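Local coordinates for protein aspartate aminotransferase (Plasmodium falciparum, PDB 3K7Y) that probably transfers the amino group of L-aspartate to 2-oxoglutarate, giving oxaloacetate and L-glutamate, as a homodimeric enzyme dependent on pyridoxal 5'-phosphate, at residues N83-G87 with V228-R232; A215-F219 with S248-S252; R320-R325 with V383-T387. All blocks are in the same frame, centred on the assembly; numbering follows the deposited sequence.

Contact 1 (N83-G87 with V228-R232); sequences NLIFG and VLLIR
The last turn of a helix has backbone carbonyls with no amide donor further along, and here an arginine supplies the donors. Asn83 to Phe86 end helix 75-86, while Val228 occupies the N-cap position of helix 229-235. The CA atoms of Ile85 and Val228 lie 6.4 Å apart, those of Phe86 and Arg232 5.8 Å. Asn83 O receives a weak helical bond from Gly87 N (2.6 Å). Leu84 O accepts a weak bond from Arg232 NH2 (2.9 Å, 130°) and a hydrogen bond from Gln217 NE2; Ile85 O takes the straighter bond from Arg232 NE (3.1 Å, 168°). Ile85 also meets Val228, CG2 to CG2 at 4.4 Å, and its O is 3.3 Å from Val228 CG1. The CB of Phe86 points away, yet CE1 comes to 4.4 Å from Ile231 CG2. At Gly87 the chain leaves the helix with positive phi (76°); a CB would fall 2.6 Å from Arg232 NH1, so glycine suits both demands. The guanidinium lies with one face over Gly87 N, and its NH1 forms a salt bridge with Glu225. Ile231 packs on Phe212 and Ile214 of strand 209-214 and Phe241 of strand 241-246, while Ile85 touches Gln245.

Contact 2 (A215-F219 with S248-S252); sequences AYQGF and SKNMS. With PLP (pyridoxal-5'-phosphate), chain B.
The pyridoxal phosphate site of an aminotransferase of this family is assembled from loops at the ends of neighbouring parallel strands, and two of these loops meet here. Residues 215-219 follow strand 209-214 and residues 248-252 follow strand 241-246; neither is regular helix or strand, and the closest CA atoms are those of Tyr216 and Asn250, 6.0 Å apart. Ala215 sets CB against a face of the pyridine ring, 3.7 Å from PLP C3. Tyr216 (m, chi1 -42°) reaches past Lys249, its CE1 3.5 Å from Lys249 CD, so that its OH shares a 2.8 Å hydrogen bond with PLP O3. Ser248 OG donates to PLP O1P at 2.6 Å. Lys249 (m, p, t, t) has an extended outer chain, carrying NZ to the aldehyde end of the cofactor, where Tyr68 OH of the second subunit is its hydrogen-bond partner. Further from the cofactor, the Phe219 ring (m) turns its edge to the backbone, CZ 3.6 Å from Lys249 O and CE2 4.0 Å from Asn250 N, with CE2 also 4.0 Å from Lys249 CB. Asn250 makes a weak bond through ND2 to Ser246 O, and its carbonyl accepts from Trp310 NE1. No covalent bond joins lysine and cofactor in the model, and the fine geometry there is strained; but the general placement of Lys249 NZ beside PLP C4A is consistent with the lysine that forms the internal aldimine in this family, with tyrosine and serine holding the phenolic oxygen and the phosphate.

Contact 3 (R320-R325 with V383-T387); sequences RITNNR and VSGIT
An irregular segment can dock on a long helix through a valine fitted against it and a polar side chain that holds the following loop. Residues 320-325 are continuous helix within 304-335; residues 383-387 lead from strand 380-382 towards helix 390-403. The closest CA pairs are Ile321 with Ser384 (6.1 Å) and Arg325 with Val383 (6.3 Å). Apolar contact centres on Val383 (t), whose CB points at the helix. Its CG1 settles among residues one turn apart: 4.4 Å from Ile321 CG2, 4.1 Å from Ile321 O, 3.9 Å from Asn324 CB, 3.8 Å from Arg325 N and 4.2 Å from Arg325 CB. The polar link is made by Asn324 (chi1 -139°, between wells), which crosses the gap so that ND2 donates to Ile386 O at 3.1 Å and 144°. The accepting loop is itself folded back, Ile386 N giving a weak bond to Val383 O (3.1 Å), and this turn sets Ile386 O beside the helix. Two arginines lie alongside: Arg320 (t, t, p) makes a van der Waals approach from NH2 to Ser384 CB (4.0 Å), whereas the NH2 of Arg325 (t, t, m) is hydrogen-bonded to the carbonyls of Phe355 and Gly353. Ile386 meanwhile packs on Val391 and Ile394 of helix 390-403. Such packing fits the two-domain fold of this family, in which a long helix runs from the large, cofactor-binding domain into the small domain; the small domain's loop after strand 380-382 packs against it, with helix 390-403 following on behind.

The three contacts form a chain of neighbours with the cofactor site in the middle. Contact 2 holds the PLP-binding residues and touches both others through loop 215-219: Gln217 NE2 lies 3.0 Å from Leu84 O, a probable hydrogen bond to contact 1, and Phe219 CE1 packs 3.8 Å from Ile321 CD1 of contact 3. Centres are 14 Å apart for contacts 1 and 2 and 15 Å for contacts 2 and 3. Contacts 1 and 3, with centres 26 Å apart and nearest atoms about 14 Å apart, do not touch; loop 215-219 reaches both. Neither touches the cofactor: the Ile231 side chain is about 13 Å, and that of Ser384 about 12 Å, from PLP.

Contact 1 (N83-G87 with V228-R232)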
loop_
_atom_site.group_PDB
_atom_site.type_symbol
_atom_site.label_atom_id
_atom_site.label_comp_id
_atom_site.label_asym_id
_atom_site.label_seq_id
_atom_site.Cartn_x
_atom_site.Cartn_y
_atom_site.Cartn_z
ATOM N N ASN A 83 15.644 -14.813 7.010
ATOM C CA ASN A 83 16.579 -15.888 6.676
ATOM C C ASN A 83 17.318 -15.544 5.376
ATOM O O ASN A 83 18.546 -15.639 5.299
ATOM C CB ASN A 83 15.862 -17.242 6.549
ATOM C CG ASN A 83 16.831 -18.409 6.412
ATOM O OD1 ASN A 83 17.074 -19.125 7.378
ATOM N ND2 ASN A 83 17.392 -18.598 5.212
ATOM N N LEU A 84 16.560 -15.104 4.374
ATOM C CA LEU A 84 17.107 -14.863 3.053
ATOM C C LEU A 84 18.222 -13.838 3.063
ATOM O O LEU A 84 19.182 -13.990 2.321
ATOM C CB LEU A 84 16.009 -14.472 2.066
ATOM C CG LEU A 84 14.887 -15.492 1.855
ATOM C CD1 LEU A 84 13.922 -15.009 0.786
ATOM C CD2 LEU A 84 15.460 -16.837 1.477
ATOM N N ILE A 85 18.121 -12.809 3.898
ATOM C CA ILE A 85 19.173 -11.802 3.893
ATOM C C ILE A 85 20.298 -12.092 4.866
ATOM O O ILE A 85 21.451 -11.857 4.540
ATOM C CB ILE A 85 18.669 -10.339 4.019
ATOM C CG1 ILE A 85 17.940 -10.107 5.340
ATOM C CG2 ILE A 85 17.829 -9.926 2.783
ATOM C CD1 ILE A 85 16.474 -10.503 5.358
ATOM N N PHE A 86 19.979 -12.613 6.044
ATOM C CA PHE A 86 21.003 -12.852 7.069
ATOM C C PHE A 86 21.458 -14.311 7.101
ATOM O O PHE A 86 22.325 -14.670 7.884
ATOM C CB PHE A 86 20.510 -12.422 8.465
ATOM C CG PHE A 86 20.212 -10.927 8.604
ATOM C CD1 PHE A 86 21.200 -10.035 9.020
ATOM C CD2 PHE A 86 18.936 -10.426 8.362
ATOM C CE1 PHE A 86 20.925 -8.672 9.162
ATOM C CE2 PHE A 86 18.658 -9.067 8.500
ATOM C CZ PHE A 86 19.652 -8.192 8.901
ATOM N N GLY A 87 20.866 -15.139 6.248
ATOM C CA GLY A 87 21.236 -16.543 6.134
ATOM C C GLY A 87 20.694 -17.348 7.283
ATOM O O GLY A 87 19.644 -17.017 7.837
ATOM N N VAL A 228 24.339 -11.322 -1.289
ATOM C CA VAL A 228 24.069 -10.628 -0.044
ATOM C C VAL A 228 25.224 -10.799 0.964
ATOM O O VAL A 228 25.036 -10.663 2.175
ATOM C CB VAL A 228 22.696 -11.098 0.509
ATOM C CG1 VAL A 228 22.848 -12.164 1.601
ATOM C CG2 VAL A 228 21.873 -9.931 0.973
ATOM N N LEU A 229 26.427 -11.066 0.456
ATOM C CA LEU A 229 27.574 -11.334 1.334
ATOM C C LEU A 229 27.954 -10.150 2.211
ATOM O O LEU A 229 28.168 -10.317 3.415
ATOM C CB LEU A 229 28.809 -11.839 0.564
ATOM C CG LEU A 229 30.085 -12.146 1.369
ATOM C CD1 LEU A 229 29.839 -13.052 2.575
ATOM C CD2 LEU A 229 31.142 -12.756 0.474
ATOM N N LEU A 230 28.037 -8.962 1.618
ATOM C CA LEU A 230 28.481 -7.802 2.364
ATOM C C LEU A 230 27.658 -7.673 3.623
ATOM O O LEU A 230 28.194 -7.360 4.692
ATOM C CB LEU A 230 28.341 -6.535 1.548
ATOM C CG LEU A 230 29.412 -5.459 1.736
ATOM C CD1 LEU A 230 28.760 -4.112 1.491
ATOM C CD2 LEU A 230 30.135 -5.471 3.084
ATOM N N ILE A 231 26.359 -7.934 3.493
ATOM C CA ILE A 231 25.443 -7.824 4.616
ATOM C C ILE A 231 25.859 -8.810 5.694
ATOM O O ILE A 231 25.951 -8.443 6.870
ATOM C CB ILE A 231 23.979 -8.049 4.189
ATOM C CG1 ILE A 231 23.512 -6.877 3.334
ATOM C CG2 ILE A 231 23.074 -8.193 5.405
ATOM C CD1 ILE A 231 22.159 -7.057 2.698
ATOM N N ARG A 232 26.126 -10.048 5.289
ATOM C CA ARG A 232 26.491 -11.098 6.245
ATOM C C ARG A 232 27.850 -10.849 6.893
ATOM O O ARG A 232 28.030 -11.061 8.096
ATOM C CB ARG A 232 26.407 -12.479 5.600
ATOM C CG ARG A 232 24.979 -12.990 5.562
ATOM C CD ARG A 232 24.796 -14.078 4.548
ATOM N NE ARG A 232 23.411 -14.178 4.103
ATOM C CZ ARG A 232 22.857 -15.296 3.650
ATOM N NH1 ARG A 232 23.562 -16.415 3.610
ATOM N NH2 ARG A 232 21.589 -15.310 3.253
#

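Contact 2 (A215-F219 with S248-S252)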
loop_
_atom_site.group_PDB
_atom_site.type_symbol
_atom_site.label_atom_id
_atom_site.label_comp_id
_atom_site.label_asym_id
_atom_site.label_seq_id
_atom_site.Cartn_x
_atom_site.Cartn_y
_atom_site.Cartn_z
ATOM N N ALA A 215 16.797 -5.498 -4.333
ATOM C CA ALA A 215 15.701 -5.829 -5.231
ATOM C C ALA A 215 15.879 -7.125 -6.016
ATOM O O ALA A 215 14.897 -7.665 -6.541
ATOM C CB ALA A 215 15.461 -4.709 -6.165
ATOM N N TYR A 216 17.112 -7.627 -6.104
ATOM C CA TYR A 216 17.387 -8.809 -6.932
ATOM C C TYR A 216 18.328 -9.838 -6.299
ATOM O O TYR A 216 19.403 -10.117 -6.848
ATOM C CB TYR A 216 17.977 -8.400 -8.290
ATOM C CG TYR A 216 17.335 -7.210 -8.940
ATOM C CD1 TYR A 216 16.215 -7.360 -9.743
ATOM C CD2 TYR A 216 17.863 -5.931 -8.769
ATOM C CE1 TYR A 216 15.625 -6.268 -10.347
ATOM C CE2 TYR A 216 17.271 -4.831 -9.365
ATOM C CZ TYR A 216 16.153 -5.010 -10.155
ATOM O OH TYR A 216 15.545 -3.934 -10.753
ATOM N N GLN A 217 17.948 -10.413 -5.161
ATOM C CA GLN A 217 18.743 -11.514 -4.627
ATOM C C GLN A 217 18.669 -12.635 -5.649
ATOM O O GLN A 217 17.577 -13.091 -5.989
ATOM C CB GLN A 217 18.224 -12.002 -3.275
ATOM C CG GLN A 217 19.065 -11.593 -2.073
ATOM C CD GLN A 217 18.944 -12.579 -0.909
ATOM O OE1 GLN A 217 17.863 -13.045 -0.587
ATOM N NE2 GLN A 217 20.061 -12.893 -0.278
ATOM N N GLY A 218 19.821 -13.045 -6.168
ATOM C CA GLY A 218 19.890 -14.224 -7.041
ATOM C C GLY A 218 20.069 -13.961 -8.527
ATOM O O GLY A 218 19.940 -14.884 -9.347
ATOM N N PHE A 219 20.376 -12.712 -8.869
ATOM C CA PHE A 219 20.610 -12.325 -10.256
ATOM C C PHE A 219 22.069 -11.977 -10.555
ATOM O O PHE A 219 22.508 -12.036 -11.703
ATOM C CB PHE A 219 19.680 -11.184 -10.643
ATOM C CG PHE A 219 18.255 -11.606 -10.794
ATOM C CD1 PHE A 219 17.821 -12.224 -11.960
ATOM C CD2 PHE A 219 17.339 -11.391 -9.769
ATOM C CE1 PHE A 219 16.488 -12.619 -12.111
ATOM C CE2 PHE A 219 15.998 -11.779 -9.910
ATOM C CZ PHE A 219 15.576 -12.395 -11.084
ATOM N N SER A 248 9.727 -8.548 -6.081
ATOM C CA SER A 248 9.055 -8.322 -7.338
ATOM C C SER A 248 9.703 -9.099 -8.453
ATOM O O SER A 248 8.992 -9.597 -9.327
ATOM C CB SER A 248 8.957 -6.850 -7.681
ATOM O OG SER A 248 7.713 -6.347 -7.221
ATOM N N LYS A 249 11.032 -9.240 -8.398
ATOM C CA LYS A 249 11.771 -10.015 -9.409
ATOM C C LYS A 249 12.224 -11.424 -8.971
ATOM O O LYS A 249 12.175 -12.366 -9.760
ATOM C CB LYS A 249 12.934 -9.204 -9.960
ATOM C CG LYS A 249 12.497 -8.085 -10.898
ATOM C CD LYS A 249 12.201 -6.763 -10.169
ATOM C CE LYS A 249 11.839 -5.661 -11.167
ATOM N NZ LYS A 249 11.448 -4.375 -10.524
ATOM N N ASN A 250 12.661 -11.534 -7.715
ATOM C CA ASN A 250 12.933 -12.797 -7.032
ATOM C C ASN A 250 11.917 -13.908 -7.256
ATOM O O ASN A 250 12.259 -15.008 -7.723
ATOM C CB ASN A 250 12.960 -12.543 -5.530
ATOM C CG ASN A 250 14.288 -12.054 -5.060
ATOM O OD1 ASN A 250 15.335 -12.453 -5.587
ATOM N ND2 ASN A 250 14.268 -11.170 -4.059
ATOM N N MET A 251 10.676 -13.624 -6.857
ATOM C CA MET A 251 9.574 -14.559 -6.971
ATOM C C MET A 251 8.722 -14.279 -8.196
ATOM O O MET A 251 7.649 -14.856 -8.347
ATOM C CB MET A 251 8.677 -14.408 -5.763
ATOM C CG MET A 251 8.954 -15.343 -4.671
ATOM S SD MET A 251 9.885 -14.497 -3.429
ATOM C CE MET A 251 9.953 -15.781 -2.172
ATOM N N SER A 252 9.178 -13.369 -9.055
ATOM C CA SER A 252 8.379 -12.875 -10.179
ATOM C C SER A 252 7.019 -12.311 -9.734
ATOM O O SER A 252 6.066 -12.319 -10.520
ATOM C CB SER A 252 8.154 -13.982 -11.207
ATOM O OG SER A 252 6.993 -14.731 -10.844
HETATM N N1 PLP B . 15.079 -0.722 -5.590
HETATM C C2 PLP B . 15.620 -1.002 -6.819
HETATM C C2A PLP B . 17.077 -0.811 -7.003
HETATM C C3 PLP B . 14.809 -1.461 -7.846
HETATM O O3 PLP B . 15.353 -1.760 -9.070
HETATM C C4 PLP B . 13.440 -1.625 -7.628
HETATM C C4A PLP B . 12.637 -2.260 -8.722
HETATM O O4A PLP B . 12.460 -3.486 -8.706
HETATM C C5 PLP B . 12.875 -1.348 -6.368
HETATM C C6 PLP B . 13.719 -0.884 -5.357
HETATM C C5A PLP B . 11.387 -1.477 -6.030
HETATM O O4P PLP B . 10.759 -2.702 -6.367
HETATM P P PLP B . 9.155 -2.877 -6.211
HETATM O O1P PLP B . 8.788 -4.311 -5.956
HETATM O O2P PLP B . 8.492 -2.522 -7.515
HETATM O O3P PLP B . 8.707 -2.013 -5.054
#

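Contact 3 (R320-R325 with V383-T387)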
loop_
_atom_site.group_PDB
_atom_site.type_symbol
_atom_site.label_atom_id
_atom_site.label_comp_id
_atom_site.label_asym_id
_atom_site.label_seq_id
_atom_site.Cartn_x
_atom_site.Cartn_y
_atom_site.Cartn_z
ATOM N N ARG A 320 20.872 -18.046 -17.329
ATOM C CA ARG A 320 20.389 -17.722 -18.672
ATOM C C ARG A 320 20.622 -16.249 -18.989
ATOM O O ARG A 320 21.108 -15.911 -20.069
ATOM C CB ARG A 320 18.911 -18.092 -18.848
ATOM C CG ARG A 320 18.356 -17.699 -20.219
ATOM C CD ARG A 320 16.813 -17.811 -20.349
ATOM N NE ARG A 320 16.037 -16.720 -19.727
ATOM C CZ ARG A 320 15.973 -15.447 -20.141
ATOM N NH1 ARG A 320 16.670 -15.010 -21.189
ATOM N NH2 ARG A 320 15.213 -14.587 -19.472
ATOM N N ILE A 321 20.291 -15.386 -18.033
ATOM C CA ILE A 321 20.483 -13.954 -18.187
ATOM C C ILE A 321 21.948 -13.630 -18.448
ATOM O O ILE A 321 22.266 -13.144 -19.529
ATOM C CB ILE A 321 19.908 -13.156 -17.004
ATOM C CG1 ILE A 321 18.373 -13.199 -17.054
ATOM C CG2 ILE A 321 20.384 -11.718 -17.058
ATOM C CD1 ILE A 321 17.666 -12.804 -15.767
ATOM N N THR A 322 22.851 -13.927 -17.510
ATOM C CA THR A 322 24.240 -13.522 -17.726
ATOM C C THR A 322 24.773 -14.130 -19.029
ATOM O O THR A 322 25.639 -13.541 -19.667
ATOM C CB THR A 322 25.188 -13.744 -16.509
ATOM O OG1 THR A 322 25.715 -15.059 -16.535
ATOM C CG2 THR A 322 24.496 -13.508 -15.189
ATOM N N ASN A 323 24.206 -15.270 -19.442
ATOM C CA ASN A 323 24.525 -15.908 -20.738
ATOM C C ASN A 323 24.027 -15.074 -21.922
ATOM O O ASN A 323 24.795 -14.722 -22.819
ATOM C CB ASN A 323 23.965 -17.345 -20.831
ATOM C CG ASN A 323 24.665 -18.331 -19.878
ATOM O OD1 ASN A 323 25.586 -17.963 -19.141
ATOM N ND2 ASN A 323 24.217 -19.589 -19.890
ATOM N N ASN A 324 22.732 -14.770 -21.909
ATOM C CA ASN A 324 22.111 -13.831 -22.840
ATOM C C ASN A 324 22.905 -12.508 -23.039
ATOM O O ASN A 324 23.002 -12.005 -24.154
ATOM C CB ASN A 324 20.701 -13.519 -22.342
ATOM C CG ASN A 324 19.672 -13.464 -23.460
ATOM O OD1 ASN A 324 19.851 -14.084 -24.517
ATOM N ND2 ASN A 324 18.568 -12.738 -23.223
ATOM N N ARG A 325 23.457 -11.953 -21.954
ATOM C CA ARG A 325 24.325 -10.764 -21.996
ATOM C C ARG A 325 25.649 -11.026 -22.720
ATOM O O ARG A 325 26.096 -10.209 -23.538
ATOM C CB ARG A 325 24.611 -10.261 -20.576
ATOM C CG ARG A 325 25.492 -9.013 -20.497
ATOM C CD ARG A 325 26.002 -8.764 -19.087
ATOM N NE ARG A 325 24.978 -8.215 -18.202
ATOM C CZ ARG A 325 24.152 -8.947 -17.456
ATOM N NH1 ARG A 325 24.215 -10.275 -17.485
ATOM N NH2 ARG A 325 23.256 -8.355 -16.671
ATOM N N VAL A 383 18.118 -6.860 -20.617
ATOM C CA VAL A 383 18.755 -7.959 -21.323
ATOM C C VAL A 383 17.775 -9.098 -21.524
ATOM O O VAL A 383 17.761 -9.722 -22.574
ATOM C CB VAL A 383 20.018 -8.451 -20.583
ATOM C CG1 VAL A 383 20.412 -9.848 -21.036
ATOM C CG2 VAL A 383 21.173 -7.487 -20.808
ATOM N N SER A 384 16.938 -9.344 -20.524
ATOM C CA SER A 384 16.012 -10.489 -20.537
ATOM C C SER A 384 15.051 -10.503 -21.731
ATOM O O SER A 384 14.326 -11.485 -21.937
ATOM C CB SER A 384 15.228 -10.555 -19.227
ATOM O OG SER A 384 14.790 -9.261 -18.865
ATOM N N GLY A 385 15.065 -9.425 -22.516
ATOM C CA GLY A 385 14.175 -9.288 -23.663
ATOM C C GLY A 385 14.874 -9.394 -25.003
ATOM O O GLY A 385 14.437 -8.788 -25.987
ATOM N N ILE A 386 15.962 -10.159 -25.049
ATOM C CA ILE A 386 16.691 -10.366 -26.299
ATOM C C ILE A 386 16.663 -11.851 -26.654
ATOM O O ILE A 386 17.449 -12.643 -26.126
ATOM C CB ILE A 386 18.150 -9.838 -26.241
ATOM C CG1 ILE A 386 18.188 -8.348 -25.901
ATOM C CG2 ILE A 386 18.802 -10.030 -27.577
ATOM C CD1 ILE A 386 19.482 -7.880 -25.280
ATOM N N THR A 387 15.742 -12.225 -27.536
ATOM C CA THR A 387 15.601 -13.619 -27.929
ATOM C C THR A 387 16.648 -13.970 -28.978
ATOM O O THR A 387 17.234 -13.090 -29.609
ATOM C CB THR A 387 14.168 -13.947 -28.457
ATOM O OG1 THR A 387 13.185 -13.382 -27.582
ATOM C CG2 THR A 387 13.924 -15.462 -28.534
#